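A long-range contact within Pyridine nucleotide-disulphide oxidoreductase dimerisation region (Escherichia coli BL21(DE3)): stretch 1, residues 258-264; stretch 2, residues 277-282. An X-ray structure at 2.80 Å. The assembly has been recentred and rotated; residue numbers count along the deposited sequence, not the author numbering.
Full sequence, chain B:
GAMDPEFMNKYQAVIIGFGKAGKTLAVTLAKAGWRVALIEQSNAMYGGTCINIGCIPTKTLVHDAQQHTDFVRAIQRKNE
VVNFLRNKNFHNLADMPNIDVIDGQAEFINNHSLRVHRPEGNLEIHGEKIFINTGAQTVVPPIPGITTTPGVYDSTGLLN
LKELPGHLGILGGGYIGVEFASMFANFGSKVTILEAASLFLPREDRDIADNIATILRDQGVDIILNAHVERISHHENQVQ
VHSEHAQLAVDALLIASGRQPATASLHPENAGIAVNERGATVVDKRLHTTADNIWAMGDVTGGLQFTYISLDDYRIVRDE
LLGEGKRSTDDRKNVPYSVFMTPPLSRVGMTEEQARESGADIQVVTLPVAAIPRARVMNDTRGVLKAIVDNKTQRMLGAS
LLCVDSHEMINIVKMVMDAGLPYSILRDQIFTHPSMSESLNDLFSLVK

Stretch 1 (258-264) GRQPATA
Stretch 2 (277-282) ERGATV

A short extended segment can be held by a loop with almost no hydrogen bonding when one long side chain reaches along it and a few small residues pack closely behind. The contact between residues 258-264 and 277-282 of this oxidoreductase chain is a compact example. It buries 335 Å², both sides summed, and links residues at least 16 positions apart in sequence.

The first stretch contributes a strand, Arg259 to Pro261, with phi/psi of -117/145, -126/153 and -54/143. Gly258 precedes it at 86/163, and Ala262 (-101/101), Thr263 (-130/-20) and Ala264 (-58/-46) follow. The second stretch has no regular helix or strand. From CA of 259 to CA of 263 and from CA of 278 to CA of 281, the two paths run 51° apart. The register is set by Gln260 CA lying 6.7 Å from Arg278 CA and Pro261 CA lying 5.3 Å from Ala280 CA.

Glu277 (-78/-22) leads into the contact without touching it; its chi1 of -93° lies between wells, with chi2 at -167°. Arg278 (-68/-28) does the reaching. Its CA-to-CB bond points sideways, but chi1 t, chi2 at 95°, chi3 t and chi4 at -137° bring the guanidinium to the strand. There NH2 of Arg278 donates a hydrogen bond to O of Arg259, 3.1 Å away with an N-H...O angle of 136°. This is the only hydrogen bond between the stretches, and it uses a backbone acceptor, while the side chain of Arg259 (chi1 m, chi2 t) starts away from the loop. The CA-to-CB bond of Gln260 points toward the loop, putting CB 3.6 Å from NE of Arg278, near the guanidinium plane at its edge; beyond CB the chain has chi1 p and chi2 t. The aliphatic part of the arginine also contributes, its CG lying 3.9 Å from CD of Pro261.

Gly279 adopts 110/7, where a CB would be jammed against the carbonyl oxygen of the preceding residue, which by itself calls for glycine. An ideal CB would point toward the first stretch, 3.4 Å from O of Pro261, a distance that is no clash. The carbonyl O of Gly279 lies 3.6 Å from CB of Pro261. The same O is modelled 2.3 Å from OG1 of Thr263, too short for a hydrogen bond, so no weight rests on that pair.

Ala280 (-89/148) is buried and returns the loop to an extended conformation. Its CB, set sideways, meets CG of Pro261 at 3.6 Å, a small methyl against the C-gamma exo ring. Pro261, also buried, thus touches three successive loop residues with a rigid apolar surface.

Thr281 (-80/130, chi1 p) closes the contact, its CG2 lying 3.7 Å from CG2 of Thr263, also chi1 p. Methyl meets methyl here, while OG1 of Thr281 is hydrogen-bonded elsewhere in the structure. Val282 (-79/141, chi1 m) continues beyond reach.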

# COMPACT_ATOMS: atom_id res chain seq x y z
N GLY B 258 25.01 -5.32 11.47
CA GLY B 258 25.27 -4.85 10.13
C GLY B 258 25.92 -5.90 9.25
O GLY B 258 26.45 -6.91 9.71
N ARG B 259 25.86 -5.64 7.94
CA ARG B 259 26.47 -6.50 6.94
C ARG B 259 27.56 -5.72 6.20
O ARG B 259 27.43 -4.52 5.97
CB ARG B 259 25.44 -7.02 5.94
CG ARG B 259 24.18 -7.56 6.57
CD ARG B 259 23.43 -8.44 5.58
NE ARG B 259 23.80 -9.84 5.70
CZ ARG B 259 23.96 -10.66 4.67
NH1 ARG B 259 23.77 -10.22 3.43
NH2 ARG B 259 24.31 -11.93 4.87
N GLN B 260 28.62 -6.42 5.84
CA GLN B 260 29.72 -5.82 5.10
C GLN B 260 30.00 -6.62 3.84
O GLN B 260 29.71 -7.82 3.79
CB GLN B 260 30.99 -5.74 5.96
CG GLN B 260 31.77 -7.04 6.08
CD GLN B 260 32.93 -6.92 7.05
OE1 GLN B 260 32.94 -6.07 7.93
NE2 GLN B 260 33.93 -7.79 6.88
N PRO B 261 30.53 -5.98 2.80
CA PRO B 261 30.78 -6.69 1.54
C PRO B 261 31.63 -7.94 1.74
O PRO B 261 32.54 -7.97 2.56
CB PRO B 261 31.51 -5.64 0.70
CG PRO B 261 31.02 -4.34 1.22
CD PRO B 261 30.80 -4.53 2.69
N ALA B 262 31.30 -8.98 0.98
CA ALA B 262 32.01 -10.25 1.02
C ALA B 262 32.95 -10.30 -0.17
O ALA B 262 32.54 -10.58 -1.30
CB ALA B 262 31.03 -11.42 1.02
N THR B 263 34.24 -10.04 0.08
CA THR B 263 35.25 -10.02 -0.97
C THR B 263 36.49 -10.83 -0.66
O THR B 263 37.22 -11.17 -1.60
CB THR B 263 35.69 -8.57 -1.26
OG1 THR B 263 35.78 -7.84 -0.03
CG2 THR B 263 34.70 -7.89 -2.18
N ALA B 264 36.76 -11.16 0.61
CA ALA B 264 38.01 -11.82 0.96
C ALA B 264 38.18 -13.14 0.22
O ALA B 264 39.24 -13.43 -0.33
CB ALA B 264 38.08 -12.03 2.47
N GLU B 277 38.90 -0.56 3.42
CA GLU B 277 39.08 -1.30 4.66
C GLU B 277 37.82 -2.02 5.11
O GLU B 277 37.91 -2.99 5.88
CB GLU B 277 39.57 -0.37 5.77
CG GLU B 277 41.09 -0.33 5.90
CD GLU B 277 41.55 0.33 7.18
OE1 GLU B 277 41.48 -0.32 8.25
OE2 GLU B 277 41.99 1.50 7.12
N ARG B 278 36.64 -1.58 4.66
CA ARG B 278 35.42 -2.31 4.95
C ARG B 278 35.39 -3.65 4.22
O ARG B 278 34.77 -4.61 4.70
CB ARG B 278 34.20 -1.47 4.56
CG ARG B 278 32.86 -2.10 4.89
CD ARG B 278 32.33 -1.61 6.23
NE ARG B 278 31.05 -2.22 6.57
CZ ARG B 278 30.02 -1.55 7.09
NH1 ARG B 278 30.12 -0.25 7.32
NH2 ARG B 278 28.89 -2.18 7.37
N GLY B 279 36.07 -3.74 3.08
CA GLY B 279 36.02 -4.90 2.22
C GLY B 279 35.29 -4.69 0.91
O GLY B 279 35.10 -5.66 0.17
N ALA B 280 34.91 -3.45 0.60
CA ALA B 280 34.08 -3.16 -0.55
C ALA B 280 34.93 -2.89 -1.79
O ALA B 280 36.04 -2.36 -1.71
CB ALA B 280 33.19 -1.94 -0.28
N THR B 281 34.38 -3.26 -2.94
CA THR B 281 35.01 -2.96 -4.22
C THR B 281 34.72 -1.52 -4.62
O THR B 281 33.57 -1.07 -4.58
CB THR B 281 34.49 -3.91 -5.30
OG1 THR B 281 33.12 -3.61 -5.57
CG2 THR B 281 34.60 -5.36 -4.84
N VAL B 282 35.77 -0.78 -4.98
CA VAL B 282 35.61 0.61 -5.40
C VAL B 282 35.11 0.64 -6.84
O VAL B 282 35.52 -0.17 -7.68
CB VAL B 282 36.93 1.38 -5.22
CG1 VAL B 282 37.52 1.11 -3.84
CG2 VAL B 282 37.94 1.02 -6.30